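Local coordinates for protein dihydrophenazinedicarboxylate synthase (Burkholderia, PDB 4HMW) that catalyses FMN-dependent oxidations, with oxygen as acceptor, in the terminal steps of the biosynthesis of the antibiotic phenazine, at residues V16-P30 with F187-Y201. Numbering follows the deposited sequence. Where two conformers were deposited one is given.
With FMN (flavin mononucleotide), chain C.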
loop_
_atom_site.group_PDB
_atom_site.type_symbol
_atom_site.label_atom_id
_atom_site.label_comp_id
_atom_site.label_asym_id
_atom_site.label_seq_id
_atom_site.Cartn_x
_atom_site.Cartn_y
_atom_site.Cartn_z
ATOM N N VAL B 16 18.271 1.298 -8.709
ATOM C CA VAL B 16 17.978 2.227 -9.805
ATOM C C VAL B 16 18.443 1.558 -11.099
ATOM O O VAL B 16 19.309 0.657 -11.084
ATOM C CB VAL B 16 18.669 3.606 -9.616
ATOM C CG1 VAL B 16 17.996 4.438 -8.511
ATOM C CG2 VAL B 16 20.158 3.411 -9.339
ATOM N N ASP B 17 17.843 1.983 -12.200
ATOM C CA ASP B 17 18.251 1.563 -13.529
ATOM C C ASP B 17 18.151 0.049 -13.772
ATOM O O ASP B 17 18.917 -0.499 -14.568
ATOM C CB ASP B 17 19.667 2.085 -13.818
ATOM C CG ASP B 17 19.780 3.588 -13.588
ATOM O OD1 ASP B 17 18.788 4.308 -13.873
ATOM O OD2 ASP B 17 20.867 4.040 -13.123
ATOM N N VAL B 18 17.178 -0.633 -13.165
ATOM C CA VAL B 18 16.962 -1.997 -13.607
ATOM C C VAL B 18 16.494 -1.987 -15.062
ATOM O O VAL B 18 15.982 -0.991 -15.557
ATOM C CB VAL B 18 16.049 -2.806 -12.718
ATOM C CG1 VAL B 18 16.588 -2.719 -11.268
ATOM C CG2 VAL B 18 14.604 -2.379 -12.883
ATOM N N LEU B 19 16.724 -3.091 -15.760
ATOM C CA LEU B 19 16.377 -3.147 -17.158
ATOM C C LEU B 19 14.861 -3.255 -17.269
ATOM O O LEU B 19 14.203 -3.903 -16.446
ATOM C CB LEU B 19 16.992 -4.362 -17.815
ATOM C CG LEU B 19 17.082 -4.256 -19.331
ATOM C CD1 LEU B 19 18.296 -3.421 -19.750
ATOM C CD2 LEU B 19 17.099 -5.687 -19.973
ATOM N N PHE B 20 14.317 -2.669 -18.311
ATOM C CA PHE B 20 12.851 -2.601 -18.471
ATOM C C PHE B 20 12.624 -2.396 -19.972
ATOM O O PHE B 20 12.148 -1.366 -20.402
ATOM C CB PHE B 20 12.334 -1.445 -17.636
ATOM C CG PHE B 20 10.811 -1.288 -17.605
ATOM C CD1 PHE B 20 9.951 -2.238 -18.155
ATOM C CD2 PHE B 20 10.256 -0.166 -17.001
ATOM C CE1 PHE B 20 8.580 -2.060 -18.094
ATOM C CE2 PHE B 20 8.890 0.013 -16.950
ATOM C CZ PHE B 20 8.043 -0.935 -17.508
ATOM N N PRO B 21 12.953 -3.406 -20.764
ATOM C CA PRO B 21 12.836 -3.227 -22.217
ATOM C C PRO B 21 11.388 -3.076 -22.644
ATOM O O PRO B 21 11.144 -2.446 -23.678
ATOM C CB PRO B 21 13.462 -4.505 -22.792
ATOM C CG PRO B 21 13.483 -5.479 -21.679
ATOM C CD PRO B 21 13.643 -4.657 -20.424
ATOM N N GLU B 22 10.458 -3.595 -21.845
ATOM C CA GLU B 22 9.020 -3.491 -22.142
ATOM C C GLU B 22 8.478 -2.062 -22.058
ATOM O O GLU B 22 7.367 -1.769 -22.539
ATOM C CB GLU B 22 8.236 -4.393 -21.192
ATOM C CG GLU B 22 8.574 -5.857 -21.337
ATOM C CD GLU B 22 9.714 -6.346 -20.420
ATOM O OE1 GLU B 22 10.376 -5.506 -19.733
ATOM O OE2 GLU B 22 9.933 -7.590 -20.404
ATOM N N TYR B 23 9.239 -1.160 -21.448
ATOM C CA TYR B 23 8.816 0.230 -21.377
ATOM C C TYR B 23 8.626 0.776 -22.780
ATOM O O TYR B 23 7.679 1.502 -23.037
ATOM C CB TYR B 23 9.873 1.013 -20.615
ATOM C CG TYR B 23 9.727 2.516 -20.490
ATOM C CD1 TYR B 23 8.659 3.122 -19.780
ATOM C CD2 TYR B 23 10.708 3.333 -20.987
ATOM C CE1 TYR B 23 8.578 4.482 -19.646
ATOM C CE2 TYR B 23 10.641 4.692 -20.820
ATOM C CZ TYR B 23 9.597 5.275 -20.167
ATOM O OH TYR B 23 9.638 6.667 -20.050
ATOM N N ASP B 24 9.500 0.400 -23.703
ATOM C CA ASP B 24 9.344 0.888 -25.063
ATOM C C ASP B 24 8.648 -0.095 -25.977
ATOM O O ASP B 24 8.273 0.253 -27.091
ATOM C CB ASP B 24 10.681 1.313 -25.632
ATOM C CG ASP B 24 11.163 2.625 -25.039
ATOM O OD1 ASP B 24 10.362 3.594 -24.927
ATOM O OD2 ASP B 24 12.346 2.680 -24.666
ATOM N N ASP B 25 8.427 -1.312 -25.507
ATOM C CA ASP B 25 7.699 -2.290 -26.315
ATOM C C ASP B 25 6.826 -3.213 -25.446
ATOM O O ASP B 25 7.158 -4.355 -25.193
ATOM C CB ASP B 25 8.726 -3.064 -27.128
ATOM C CG ASP B 25 8.105 -3.928 -28.190
ATOM O OD1 ASP B 25 6.936 -3.663 -28.589
ATOM O OD2 ASP B 25 8.807 -4.876 -28.619
ATOM N N PRO B 26 5.681 -2.712 -24.999
ATOM C CA PRO B 26 4.903 -3.437 -23.983
ATOM C C PRO B 26 4.218 -4.715 -24.473
ATOM O O PRO B 26 3.737 -4.724 -25.583
ATOM C CB PRO B 26 3.835 -2.419 -23.601
ATOM C CG PRO B 26 4.381 -1.105 -24.037
ATOM C CD PRO B 26 5.140 -1.364 -25.248
ATOM N N PRO B 27 4.165 -5.770 -23.644
ATOM C CA PRO B 27 3.320 -6.927 -23.964
ATOM C C PRO B 27 1.858 -6.506 -24.118
ATOM O O PRO B 27 1.427 -5.528 -23.509
ATOM C CB PRO B 27 3.467 -7.827 -22.735
ATOM C CG PRO B 27 4.673 -7.384 -22.050
ATOM C CD PRO B 27 4.910 -5.949 -22.384
ATOM N N SER B 28 1.078 -7.242 -24.894
ATOM C CA SER B 28 -0.310 -6.860 -25.122
ATOM C C SER B 28 -1.163 -6.923 -23.854
ATOM O O SER B 28 -2.130 -6.197 -23.733
ATOM C CB SER B 28 -0.939 -7.735 -26.203
ATOM O OG SER B 28 -0.814 -9.107 -25.879
ATOM N N GLU B 29 -0.810 -7.807 -22.927
ATOM C CA GLU B 29 -1.559 -7.971 -21.668
ATOM C C GLU B 29 -0.671 -7.644 -20.480
ATOM O O GLU B 29 0.443 -8.128 -20.394
ATOM C CB GLU B 29 -2.037 -9.427 -21.509
ATOM C CG GLU B 29 -2.954 -9.918 -22.589
ATOM C CD GLU B 29 -4.408 -9.767 -22.233
ATOM O OE1 GLU B 29 -4.702 -9.248 -21.127
ATOM O OE2 GLU B 29 -5.269 -10.176 -23.051
ATOM N N PRO B 30 -1.162 -6.850 -19.543
ATOM C CA PRO B 30 -0.279 -6.458 -18.424
ATOM C C PRO B 30 0.072 -7.633 -17.482
ATOM O O PRO B 30 1.145 -7.665 -16.882
ATOM C CB PRO B 30 -1.063 -5.357 -17.724
ATOM C CG PRO B 30 -2.502 -5.616 -18.087
ATOM C CD PRO B 30 -2.472 -6.170 -19.486
ATOM N N PHE B 187 3.317 0.169 -14.102
ATOM C CA PHE B 187 4.629 -0.389 -13.813
ATOM C C PHE B 187 5.581 0.781 -13.706
ATOM O O PHE B 187 5.675 1.589 -14.629
ATOM C CB PHE B 187 5.024 -1.303 -14.947
ATOM C CG PHE B 187 4.172 -2.541 -15.036
ATOM C CD1 PHE B 187 2.956 -2.492 -15.696
ATOM C CD2 PHE B 187 4.576 -3.731 -14.472
ATOM C CE1 PHE B 187 2.146 -3.579 -15.767
ATOM C CE2 PHE B 187 3.767 -4.850 -14.565
ATOM C CZ PHE B 187 2.539 -4.766 -15.217
ATOM N N TRP B 188 6.277 0.878 -12.583
ATOM C CA TRP B 188 7.201 1.997 -12.297
ATOM C C TRP B 188 8.583 1.479 -11.940
ATOM O O TRP B 188 8.707 0.594 -11.111
ATOM C CB TRP B 188 6.644 2.767 -11.115
ATOM C CG TRP B 188 7.353 4.034 -10.660
ATOM C CD1 TRP B 188 6.975 5.306 -10.937
ATOM C CD2 TRP B 188 8.509 4.146 -9.820
ATOM N NE1 TRP B 188 7.792 6.212 -10.322
ATOM C CE2 TRP B 188 8.731 5.536 -9.601
ATOM C CE3 TRP B 188 9.332 3.227 -9.175
ATOM C CZ2 TRP B 188 9.775 6.013 -8.823
ATOM C CZ3 TRP B 188 10.357 3.712 -8.377
ATOM C CH2 TRP B 188 10.568 5.088 -8.210
ATOM N N ALA B 189 9.626 2.032 -12.559
ATOM C CA ALA B 189 10.983 1.593 -12.265
ATOM C C ALA B 189 11.880 2.808 -12.139
ATOM O O ALA B 189 11.997 3.604 -13.050
ATOM C CB ALA B 189 11.494 0.668 -13.324
ATOM N N ALA B 190 12.536 2.913 -11.001
ATOM C CA ALA B 190 13.374 4.067 -10.676
ATOM C C ALA B 190 14.556 4.172 -11.636
ATOM O O ALA B 190 15.118 3.159 -12.101
ATOM C CB ALA B 190 13.896 3.946 -9.248
ATOM N N SER B 191 14.951 5.417 -11.885
ATOM C CA SER B 191 16.117 5.764 -12.705
ATOM C C SER B 191 16.996 6.674 -11.910
ATOM O O SER B 191 16.507 7.577 -11.242
ATOM C CB SER B 191 15.686 6.542 -13.921
ATOM O OG SER B 191 14.837 5.775 -14.737
ATOM N N SER B 192 18.305 6.479 -12.001
ATOM C CA SER B 192 19.204 7.363 -11.260
ATOM C C SER B 192 19.138 8.829 -11.706
ATOM O O SER B 192 19.451 9.709 -10.896
ATOM C CB SER B 192 20.635 6.835 -11.272
ATOM O OG SER B 192 21.145 6.798 -12.591
ATOM N N ASP B 193 18.776 9.104 -12.967
ATOM C CA ASP B 193 18.668 10.495 -13.444
ATOM C C ASP B 193 17.297 11.103 -13.094
ATOM O O ASP B 193 16.989 12.198 -13.533
ATOM C CB ASP B 193 18.998 10.638 -14.975
ATOM C CG ASP B 193 18.011 9.899 -15.901
ATOM O OD1 ASP B 193 16.959 9.392 -15.442
ATOM O OD2 ASP B 193 18.324 9.788 -17.117
ATOM N N ARG B 194 16.499 10.352 -12.321
ATOM C CA ARG B 194 15.183 10.790 -11.822
ATOM C C ARG B 194 14.064 10.776 -12.869
ATOM O O ARG B 194 12.906 11.072 -12.556
ATOM C CB ARG B 194 15.257 12.188 -11.162
ATOM C CG ARG B 194 16.095 12.227 -9.871
ATOM C CD ARG B 194 16.089 13.585 -9.215
ATOM N NE ARG B 194 17.012 13.631 -8.085
ATOM C CZ ARG B 194 16.661 13.530 -6.805
ATOM N NH1 ARG B 194 15.395 13.381 -6.459
ATOM N NH2 ARG B 194 17.593 13.596 -5.870
ATOM N N LEU B 195 14.373 10.419 -14.122
ATOM C CA LEU B 195 13.306 10.301 -15.119
ATOM C C LEU B 195 12.822 8.856 -15.039
ATOM O O LEU B 195 13.170 7.985 -15.865
ATOM C CB LEU B 195 13.782 10.685 -16.529
ATOM C CG LEU B 195 12.642 11.275 -17.377
ATOM C CD1 LEU B 195 13.125 11.839 -18.685
ATOM C CD2 LEU B 195 11.534 10.278 -17.608
ATOM N N HIS B 196 12.033 8.580 -14.012
ATOM C CA HIS B 196 11.639 7.199 -13.769
ATOM C C HIS B 196 10.809 6.662 -14.928
ATOM O O HIS B 196 10.099 7.431 -15.587
ATOM C CB HIS B 196 10.822 7.155 -12.474
ATOM C CG HIS B 196 11.516 7.789 -11.324
ATOM N ND1 HIS B 196 12.799 7.443 -10.970
ATOM C CD2 HIS B 196 11.136 8.763 -10.467
ATOM C CE1 HIS B 196 13.172 8.150 -9.916
ATOM N NE2 HIS B 196 12.184 8.970 -9.597
ATOM N N ARG B 197 10.874 5.348 -15.155
ATOM C CA ARG B 197 10.115 4.684 -16.211
ATOM C C ARG B 197 8.741 4.378 -15.678
ATOM O O ARG B 197 8.618 3.669 -14.690
ATOM C CB ARG B 197 10.775 3.352 -16.608
ATOM C CG ARG B 197 11.954 3.462 -17.512
ATOM C CD ARG B 197 13.240 3.909 -16.844
ATOM N NE ARG B 197 13.687 3.144 -15.673
ATOM C CZ ARG B 197 14.404 2.025 -15.691
ATOM N NH1 ARG B 197 14.713 1.413 -16.822
ATOM N NH2 ARG B 197 14.781 1.506 -14.544
ATOM N N ARG B 198 7.719 4.893 -16.350
ATOM C CA ARG B 198 6.325 4.732 -15.918
ATOM C C ARG B 198 5.503 4.273 -17.089
ATOM O O ARG B 198 5.388 4.973 -18.072
ATOM C CB ARG B 198 5.749 6.050 -15.414
ATOM C CG ARG B 198 6.487 6.661 -14.202
ATOM C CD ARG B 198 5.697 7.833 -13.662
ATOM N NE ARG B 198 4.407 7.399 -13.131
ATOM C CZ ARG B 198 3.440 8.216 -12.694
ATOM N NH1 ARG B 198 3.598 9.529 -12.743
ATOM N NH2 ARG B 198 2.306 7.691 -12.215
ATOM N N LEU B 199 4.951 3.065 -16.987
ATOM C CA LEU B 199 4.143 2.483 -18.043
ATOM C C LEU B 199 2.778 2.174 -17.488
ATOM O O LEU B 199 2.619 1.337 -16.582
ATOM C CB LEU B 199 4.802 1.178 -18.540
ATOM C CG LEU B 199 4.050 0.442 -19.655
ATOM C CD1 LEU B 199 4.041 1.231 -20.967
ATOM C CD2 LEU B 199 4.698 -0.932 -19.866
ATOM N N ARG B 200 1.781 2.833 -18.042
ATOM C CA ARG B 200 0.391 2.642 -17.648
ATOM C C ARG B 200 -0.379 1.816 -18.668
ATOM O O ARG B 200 -0.297 2.076 -19.858
ATOM C CB ARG B 200 -0.300 4.002 -17.463
ATOM C CG ARG B 200 -1.810 3.885 -17.312
ATOM C CD ARG B 200 -2.519 5.230 -17.277
ATOM N NE ARG B 200 -2.208 6.048 -16.127
ATOM C CZ ARG B 200 -2.381 7.378 -16.088
ATOM N NH1 ARG B 200 -2.811 8.038 -17.170
ATOM N NH2 ARG B 200 -2.089 8.063 -14.979
ATOM N N TYR B 201 -1.065 0.785 -18.178
ATOM C CA TYR B 201 -2.036 0.006 -18.948
ATOM C C TYR B 201 -3.452 0.354 -18.516
ATOM O O TYR B 201 -3.753 0.347 -17.325
ATOM C CB TYR B 201 -1.905 -1.475 -18.684
ATOM C CG TYR B 201 -0.776 -2.198 -19.399
ATOM C CD1 TYR B 201 0.536 -2.116 -18.932
ATOM C CD2 TYR B 201 -1.023 -2.982 -20.528
ATOM C CE1 TYR B 201 1.562 -2.800 -19.562
ATOM C CE2 TYR B 201 -0.000 -3.655 -21.176
ATOM C CZ TYR B 201 1.295 -3.559 -20.676
ATOM O OH TYR B 201 2.325 -4.236 -21.258
HETATM N N1 FMN C . 5.768 10.984 -5.534
HETATM C C2 FMN C . 5.409 12.190 -4.998
HETATM O O2 FMN C . 4.681 12.948 -5.613
HETATM N N3 FMN C . 5.827 12.528 -3.739
HETATM C C4 FMN C . 6.659 11.695 -3.031
HETATM O O4 FMN C . 7.023 12.043 -1.890
HETATM C C4A FMN C . 7.052 10.482 -3.582
HETATM N N5 FMN C . 7.917 9.643 -2.900
HETATM C C5A FMN C . 8.252 8.416 -3.478
HETATM C C6 FMN C . 9.086 7.564 -2.785
HETATM C C7 FMN C . 9.416 6.331 -3.310
HETATM C C7M FMN C . 10.320 5.449 -2.523
HETATM C C8 FMN C . 8.943 5.959 -4.563
HETATM C C8M FMN C . 9.271 4.623 -5.143
HETATM C C9 FMN C . 8.104 6.808 -5.260
HETATM C C9A FMN C . 7.789 8.059 -4.743
HETATM N N10 FMN C . 6.949 8.964 -5.444
HETATM C C10 FMN C . 6.602 10.151 -4.851
HETATM C "C1'" FMN C . 6.391 8.696 -6.796
HETATM C "C2'" FMN C . 4.992 8.080 -6.706
HETATM O "O2'" FMN C . 5.047 6.701 -6.315
HETATM C "C3'" FMN C . 4.226 8.183 -8.026
HETATM O "O3'" FMN C . 4.995 7.551 -9.029
HETATM C "C4'" FMN C . 3.907 9.646 -8.389
HETATM O "O4'" FMN C . 3.733 10.400 -7.204
HETATM C "C5'" FMN C . 2.729 9.746 -9.344
HETATM O "O5'" FMN C . 1.600 9.096 -8.799
HETATM P P FMN C . 0.141 9.315 -9.411
HETATM O O1P FMN C . -0.335 10.699 -9.012
HETATM O O2P FMN C . 0.254 9.204 -10.938
HETATM O O3P FMN C . -0.708 8.270 -8.772
HETATM O O HOH W 1 19.188 6.904 -14.984
HETATM O O HOH W 2 16.981 4.124 -15.884
HETATM O O HOH W 3 15.036 0.465 -11.214
HETATM O O HOH W 4 8.298 7.396 -17.768
HETATM O O HOH W 5 12.389 6.884 -18.500
#
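With CG anti to its carbonyl carbon (chi1 -79°), Arg197 sets that methylene over the ring of Tyr23, and bends at chi2 and chi3 then carry its guanidinium to the backbone of Val18. Tyr23 has CG anti to the backbone N (chi1 175°), which turns one face of its ring under Arg197 CG. The segment 16-30, an irregular run leading into helix 30-43, lies across one side of the antiparallel beta-hairpin of strands 184-189 and 197-204, part of the flavin-binding sheet of the pyridoxamine 5'-phosphate oxidase family. Arginine suits its place because its methylenes and its charged end do different work: CG sits 3.6 Å from the centroid of the Tyr23 ring, a CH-pi contact only 9° off the normal, whereas Val18 O lies in the guanidinium plane, met by NH1 nearly along the C=O axis and by NH2 on a lone pair in the carbonyl plane. NE and NH2 also donate to the carbonyls of Ala189 and Ala190, fixing the group's rotation. Ala190 O receives Asp17 N on the face opposite to the one Arg197 NH2 uses.

Phe20 fills the apolar middle. Its ring edge meets Arg197 CB at 3.6 Å from CD2, and its CZ approaches the CB atoms of Phe187 and Leu199; Trp37 of helix 30-43 packs edge-to-face with both Phe20 and Phe187. Farther along, Pro30 CB stands over the face of the Tyr201 ring, 3.6 Å from its centroid, a CH-pi contact suited to proline's compact aliphatic ring. At the other end, Asp17 binds the turn at Ser192, its OD1 taking the backbone N at 2.9 Å and OD2 the hydroxyl. On the hairpin's other side, Arg198 NH2 donates to FMN O2P, and Glu186 holds its NE in a salt bridge. The Tyr201 hydroxyl, at the ring's far end, donates to Pro27 O at 2.7 Å.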